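Local atomic coordinates of uncharacterized protein (Vibrio parahaemolyticus, PDB entry 1ZBP), a protein that is of unknown function but belongs to the ImpE family, and may therefore have a part in type VI secretion as other ImpE proteins are thought to. Residues 78-83 against 87-92; 157-160 against 164-167. All blocks are in the same frame, centred on the assembly; numbering follows the deposited sequence.

Contact 1 of 2, residues 78-83 against 87-92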
ATOM      1  N   ALA A  78      -1.159  -6.586   5.203  1.00 30.60           N
ATOM      2  CA  ALA A  78      -1.744  -6.539   3.867  1.00 32.46           C
ATOM      3  C   ALA A  78      -3.073  -7.268   3.835  1.00 34.61           C
ATOM      4  O   ALA A  78      -3.939  -6.992   2.987  1.00 34.68           O
ATOM      5  CB  ALA A  78      -0.806  -7.147   2.851  1.00 28.86           C
ATOM      6  N   GLN A  79      -3.246  -8.216   4.750  1.00 35.70           N
ATOM      7  CA  GLN A  79      -4.501  -8.939   4.783  1.00 35.11           C
ATOM      8  C   GLN A  79      -5.538  -8.042   5.442  1.00 34.06           C
ATOM      9  O   GLN A  79      -6.676  -7.956   4.982  1.00 31.73           O
ATOM     10  CB  GLN A  79      -4.367 -10.243   5.562  1.00 34.52           C
ATOM     11  CG  GLN A  79      -5.679 -11.006   5.613  1.00 35.94           C
ATOM     12  CD  GLN A  79      -6.111 -11.528   4.259  1.00 35.50           C
ATOM     13  OE1 GLN A  79      -5.395 -12.304   3.619  1.00 37.50           O
ATOM     14  NE2 GLN A  79      -7.291 -11.111   3.816  1.00 37.34           N
ATOM     15  N   ALA A  80      -5.140  -7.357   6.509  1.00 34.00           N
ATOM     16  CA  ALA A  80      -6.078  -6.467   7.198  1.00 36.88           C
ATOM     17  C   ALA A  80      -6.550  -5.354   6.245  1.00 38.29           C
ATOM     18  O   ALA A  80      -7.695  -4.892   6.332  1.00 40.21           O
ATOM     19  CB  ALA A  80      -5.430  -5.864   8.457  1.00 33.05           C
ATOM     20  N   ARG A  81      -5.670  -4.932   5.337  1.00 37.94           N
ATOM     21  CA  ARG A  81      -6.001  -3.890   4.371  1.00 38.61           C
ATOM     22  C   ARG A  81      -6.973  -4.413   3.327  1.00 39.42           C
ATOM     23  O   ARG A  81      -7.921  -3.727   2.947  1.00 38.13           O
ATOM     24  CB  ARG A  81      -4.725  -3.366   3.695  1.00 37.90           C
ATOM     25  CG  ARG A  81      -4.935  -2.524   2.442  1.00 31.64           C
ATOM     26  CD  ARG A  81      -3.577  -2.064   1.967  1.00 33.02           C
ATOM     27  NE  ARG A  81      -3.598  -1.181   0.813  1.00 30.43           N
ATOM     28  CZ  ARG A  81      -3.234  -1.545  -0.413  1.00 32.59           C
ATOM     29  NH1 ARG A  81      -2.831  -2.792  -0.650  1.00 29.44           N
ATOM     30  NH2 ARG A  81      -3.222  -0.646  -1.398  1.00 32.43           N
ATOM     31  N   LYS A  82      -6.736  -5.625   2.845  1.00 42.48           N
ATOM     32  CA  LYS A  82      -7.643  -6.179   1.851  1.00 44.97           C
ATOM     33  C   LYS A  82      -9.004  -6.339   2.511  1.00 46.19           C
ATOM     34  O   LYS A  82     -10.039  -6.206   1.862  1.00 47.13           O
ATOM     35  CB  LYS A  82      -7.145  -7.531   1.340  1.00 45.95           C
ATOM     36  CG  LYS A  82      -7.875  -8.003   0.096  1.00 49.25           C
ATOM     37  CD  LYS A  82      -7.200  -9.213  -0.537  1.00 50.87           C
ATOM     38  CE  LYS A  82      -7.737 -10.516   0.019  1.00 50.97           C
ATOM     39  NZ  LYS A  82      -7.133 -11.676  -0.694  1.00 52.37           N
ATOM     40  N   ASP A  83      -9.008  -6.608   3.814  1.00 47.29           N
ATOM     41  CA  ASP A  83     -10.275  -6.757   4.513  1.00 48.62           C
ATOM     42  C   ASP A  83     -10.905  -5.407   4.817  1.00 49.51           C
ATOM     43  O   ASP A  83     -12.125  -5.248   4.731  1.00 49.98           O
ATOM     44  CB  ASP A  83     -10.098  -7.571   5.797  1.00 48.63           C
ATOM     45  CG  ASP A  83      -9.716  -9.012   5.514  1.00 47.68           C
ATOM     46  OD1 ASP A  83     -10.244  -9.573   4.534  1.00 47.56           O
ATOM     47  OD2 ASP A  83      -8.907  -9.584   6.273  1.00 47.62           O
ATOM     48  N   GLY A  87     -14.740  -4.392   5.909  1.00 60.96           N
ATOM     49  CA  GLY A  87     -14.911  -4.338   7.357  1.00 60.10           C
ATOM     50  C   GLY A  87     -13.796  -3.639   8.123  1.00 61.17           C
ATOM     51  O   GLY A  87     -12.728  -3.385   7.578  1.00 61.46           O
ATOM     52  N   ALA A  88     -14.037  -3.330   9.394  1.00 61.21           N
ATOM     53  CA  ALA A  88     -13.037  -2.642  10.213  1.00 61.39           C
ATOM     54  C   ALA A  88     -11.897  -3.566  10.629  1.00 61.16           C
ATOM     55  O   ALA A  88     -12.116  -4.564  11.314  1.00 62.45           O
ATOM     56  CB  ALA A  88     -13.695  -2.039  11.457  1.00 61.27           C
ATOM     57  N   ALA A  89     -10.679  -3.216  10.223  1.00 60.03           N
ATOM     58  CA  ALA A  89      -9.489  -4.001  10.537  1.00 57.38           C
ATOM     59  C   ALA A  89      -8.247  -3.128  10.391  1.00 56.24           C
ATOM     60  O   ALA A  89      -7.152  -3.630  10.151  1.00 55.43           O
ATOM     61  CB  ALA A  89      -9.393  -5.194   9.593  1.00 56.76           C
ATOM     62  N   THR A  90      -8.425  -1.822  10.552  1.00 55.13           N
ATOM     63  CA  THR A  90      -7.329  -0.873  10.412  1.00 53.80           C
ATOM     64  C   THR A  90      -7.183   0.061  11.617  1.00 52.63           C
ATOM     65  O   THR A  90      -8.163   0.403  12.283  1.00 52.68           O
ATOM     66  CB  THR A  90      -7.543  -0.016   9.152  1.00 54.07           C
ATOM     67  OG1 THR A  90      -6.351   0.716   8.854  1.00 56.61           O
ATOM     68  CG2 THR A  90      -8.667   0.978   9.379  1.00 55.36           C
ATOM     69  N   ALA A  91      -5.955   0.482  11.887  1.00 51.62           N
ATOM     70  CA  ALA A  91      -5.690   1.390  12.993  1.00 50.98           C
ATOM     71  C   ALA A  91      -5.330   2.750  12.413  1.00 52.20           C
ATOM     72  O   ALA A  91      -4.157   3.052  12.199  1.00 54.88           O
ATOM     73  CB  ALA A  91      -4.540   0.862  13.844  1.00 49.98           C
ATOM     74  N   LYS A  92      -6.335   3.573  12.148  1.00 50.27           N
ATOM     75  CA  LYS A  92      -6.069   4.888  11.595  1.00 50.89           C
ATOM     76  C   LYS A  92      -5.844   5.973  12.634  1.00 50.62           C
ATOM     77  O   LYS A  92      -6.682   6.210  13.500  1.00 49.04           O
ATOM     78  CB  LYS A  92      -7.195   5.306  10.668  1.00 51.73           C
ATOM     79  CG  LYS A  92      -8.551   5.126  11.257  1.00 49.08           C
ATOM     80  CD  LYS A  92      -9.563   5.513  10.234  1.00 51.47           C
ATOM     81  CE  LYS A  92      -9.390   6.970   9.848  1.00 50.61           C
ATOM     82  NZ  LYS A  92     -10.404   7.380   8.830  1.00 51.11           N
TER
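Ala80 and Ala89 meet in a small contact at the protein surface, where the last turns of helix 65-84 give way to the chain that doubles back along them before entering the short strand 91-92. Two methyl side chains come together here at short range. The methyl of Ala89 is aimed at the helix and reaches the backbone oxygen of Ala80, with Ala89 CB 3.7 Å from Ala80 O. In return Ala80 CB comes up to the backbone of its partner and lies 3.3 Å from Ala89 O. The two methyls themselves are a little farther apart, Ala80 CB to Ala89 CB measuring 4.2 Å, so each methyl sits nearer to the other residue's carbonyl oxygen than to the other methyl.

One hydrogen bond closes the turn. Gly87 N donates to Asp83 O over 3.0 Å, and it ties the chain leaving the helix back to a carbonyl of the final turn. The carboxylate of Asp83 leads away from this bond toward Gln79, one turn earlier, whose NE2 makes weak hydrogen bonds to both carboxylate oxygens, the shorter being 3.3 Å from Gln79 NE2 to Asp83 OD2.

Around the contact, Ala80 also touches Tyr165 of strand 165-169, and the hydroxyl of Thr90 is hydrogen-bonded to the backbone oxygen of Tyr165. The chemistry is therefore divided: a single backbone bond closes the turn, while the Ala80 and Ala89 methyls lie against peptide oxygens where the returning chain passes the helix.

Contact 2 of 2, residues 157-160 against 164-167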
ATOM      1  N   GLU A 157      -0.958   4.937   3.380  1.00 25.82           N
ATOM      2  CA  GLU A 157      -1.082   3.629   4.014  1.00 25.88           C
ATOM      3  C   GLU A 157       0.284   3.143   4.518  1.00 27.26           C
ATOM      4  O   GLU A 157       1.329   3.419   3.921  1.00 28.53           O
ATOM      5  CB  GLU A 157      -1.645   2.620   3.015  1.00 25.59           C
ATOM      6  CG  GLU A 157      -2.955   3.046   2.337  1.00 23.48           C
ATOM      7  CD  GLU A 157      -3.551   1.938   1.461  1.00 23.72           C
ATOM      8  OE1 GLU A 157      -4.508   1.264   1.884  1.00 23.02           O
ATOM      9  OE2 GLU A 157      -3.074   1.735   0.329  1.00 21.13           O
ATOM     10  N   LEU A 158       0.283   2.430   5.630  1.00 27.28           N
ATOM     11  CA  LEU A 158       1.528   1.927   6.179  1.00 27.29           C
ATOM     12  C   LEU A 158       1.290   0.559   6.742  1.00 26.43           C
ATOM     13  O   LEU A 158       0.219   0.277   7.252  1.00 25.88           O
ATOM     14  CB  LEU A 158       2.048   2.848   7.293  1.00 28.12           C
ATOM     15  CG  LEU A 158       2.521   4.264   6.921  1.00 30.57           C
ATOM     16  CD1 LEU A 158       2.644   5.119   8.178  1.00 27.22           C
ATOM     17  CD2 LEU A 158       3.864   4.184   6.189  1.00 30.06           C
ATOM     18  N   PHE A 159       2.291  -0.299   6.617  1.00 25.61           N
ATOM     19  CA  PHE A 159       2.233  -1.635   7.185  1.00 25.33           C
ATOM     20  C   PHE A 159       3.298  -1.562   8.283  1.00 26.23           C
ATOM     21  O   PHE A 159       4.478  -1.468   7.986  1.00 28.51           O
ATOM     22  CB  PHE A 159       2.609  -2.694   6.143  1.00 25.65           C
ATOM     23  CG  PHE A 159       1.590  -2.869   5.050  1.00 26.17           C
ATOM     24  CD1 PHE A 159       0.277  -2.429   5.217  1.00 29.91           C
ATOM     25  CD2 PHE A 159       1.924  -3.523   3.880  1.00 26.88           C
ATOM     26  CE1 PHE A 159      -0.683  -2.639   4.237  1.00 28.45           C
ATOM     27  CE2 PHE A 159       0.968  -3.740   2.889  1.00 31.61           C
ATOM     28  CZ  PHE A 159      -0.346  -3.295   3.070  1.00 29.89           C
ATOM     29  N   SER A 160       2.885  -1.577   9.545  1.00 28.19           N
ATOM     30  CA  SER A 160       3.832  -1.495  10.652  1.00 30.57           C
ATOM     31  C   SER A 160       4.572  -2.809  10.863  1.00 32.57           C
ATOM     32  O   SER A 160       4.126  -3.872  10.412  1.00 32.95           O
ATOM     33  CB  SER A 160       3.111  -1.127  11.942  1.00 29.90           C
ATOM     34  OG  SER A 160       2.238  -2.155  12.335  1.00 32.92           O
ATOM     35  N   ASN A 164       0.522  -4.431  11.676  1.00 32.47           N
ATOM     36  CA  ASN A 164      -0.730  -3.681  11.692  1.00 32.05           C
ATOM     37  C   ASN A 164      -0.817  -2.747  10.477  1.00 32.98           C
ATOM     38  O   ASN A 164       0.180  -2.146  10.059  1.00 30.34           O
ATOM     39  CB  ASN A 164      -0.833  -2.843  12.963  1.00 32.85           C
ATOM     40  CG  ASN A 164      -1.110  -3.684  14.200  1.00 35.00           C
ATOM     41  OD1 ASN A 164      -0.397  -3.583  15.198  1.00 31.64           O
ATOM     42  ND2 ASN A 164      -2.160  -4.509  14.144  1.00 35.44           N
ATOM     43  N   TYR A 165      -2.020  -2.644   9.915  1.00 33.62           N
ATOM     44  CA  TYR A 165      -2.322  -1.784   8.769  1.00 34.22           C
ATOM     45  C   TYR A 165      -2.750  -0.409   9.287  1.00 35.71           C
ATOM     46  O   TYR A 165      -3.743  -0.290  10.018  1.00 37.55           O
ATOM     47  CB  TYR A 165      -3.451  -2.418   7.949  1.00 35.48           C
ATOM     48  CG  TYR A 165      -4.110  -1.514   6.926  1.00 37.50           C
ATOM     49  CD1 TYR A 165      -3.352  -0.802   5.987  1.00 38.80           C
ATOM     50  CD2 TYR A 165      -5.504  -1.383   6.880  1.00 35.77           C
ATOM     51  CE1 TYR A 165      -3.971   0.021   5.024  1.00 36.87           C
ATOM     52  CE2 TYR A 165      -6.124  -0.567   5.934  1.00 35.19           C
ATOM     53  CZ  TYR A 165      -5.356   0.131   5.012  1.00 36.42           C
ATOM     54  OH  TYR A 165      -5.978   0.947   4.094  1.00 36.17           O
ATOM     55  N   PHE A 166      -1.993   0.623   8.923  1.00 34.06           N
ATOM     56  CA  PHE A 166      -2.285   1.996   9.353  1.00 34.07           C
ATOM     57  C   PHE A 166      -2.742   2.927   8.226  1.00 33.86           C
ATOM     58  O   PHE A 166      -2.255   2.847   7.103  1.00 35.49           O
ATOM     59  CB  PHE A 166      -1.053   2.637  10.008  1.00 33.94           C
ATOM     60  CG  PHE A 166      -0.841   2.249  11.444  1.00 38.15           C
ATOM     61  CD1 PHE A 166      -0.378   0.973  11.783  1.00 38.33           C
ATOM     62  CD2 PHE A 166      -1.066   3.180  12.465  1.00 38.90           C
ATOM     63  CE1 PHE A 166      -0.137   0.633  13.125  1.00 40.47           C
ATOM     64  CE2 PHE A 166      -0.832   2.859  13.803  1.00 40.22           C
ATOM     65  CZ  PHE A 166      -0.361   1.576  14.143  1.00 41.14           C
ATOM     66  N   LEU A 167      -3.681   3.810   8.558  1.00 33.42           N
ATOM     67  CA  LEU A 167      -4.203   4.820   7.650  1.00 32.31           C
ATOM     68  C   LEU A 167      -3.850   6.126   8.337  1.00 34.35           C
ATOM     69  O   LEU A 167      -4.406   6.463   9.390  1.00 34.30           O
ATOM     70  CB  LEU A 167      -5.713   4.692   7.484  1.00 34.34           C
ATOM     71  CG  LEU A 167      -6.139   3.857   6.268  1.00 35.23           C
ATOM     72  CD1 LEU A 167      -7.652   3.656   6.281  1.00 33.92           C
ATOM     73  CD2 LEU A 167      -5.708   4.560   4.982  1.00 32.30           C
TER
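Tyr165 and Glu157 meet on the tightly packed face of this antiparallel pair. Tyr165 OH donates over 2.7 Å to the anti lone pair of Glu157 OE1, the one turned away from the other carboxylate oxygen, with carboxylate and ring planes 77° apart. CG of Tyr165 stands anti to the backbone N (chi1 166°), which carries the ring along the strand to its partner. Arg81 and Lys241 add salt bridges, so this buried carboxylate is gripped at both oxygens and would probably stay ionised. On the same face Tyr165 CD1 comes to the edge of the Phe159 ring, 3.7 Å from Phe159 CE1, while Leu167 CD2 lies alongside Glu157 CG.

Two backbone hydrogen bonds between Leu158 and Phe166 hold the centre of the pairing. Their side chains share the other face, Leu158 CB 4.1 Å from Phe166 CB, with Val192 and Phe194 packed on Leu158. The solvent side is the turn end, at exposed Asn164, yet it is well bonded: Ser160 N donates to Asn164 O over 2.8 Å, and Asn164 N returns a bond of 2.9 Å to Ser160 OG. Paired backbones closed by a short turn make this a beta hairpin, here within the ImpE family region.

How the contacts relate
From the N terminus the chain reaches contact 1 first, which closes the short loop between the end of helix 65-84 and the chain entering strand 91-92. Helices 98-113 and 116-129 follow before contact 2 closes the hairpin turn between strands 155-159 and 165-169. The two loops lie in series, neither nested nor crossed, yet their centres are only 8 Å apart. Strand 91-92 runs parallel to strand 165-169, with Ala91 N probably hydrogen-bonded to Tyr165 O, making a three-stranded mixed sheet. Arg81 NE reaches Glu157 OE1 at 2.8 Å, so the helical N-terminal part is joined to the hairpin through both sheet and salt bridge.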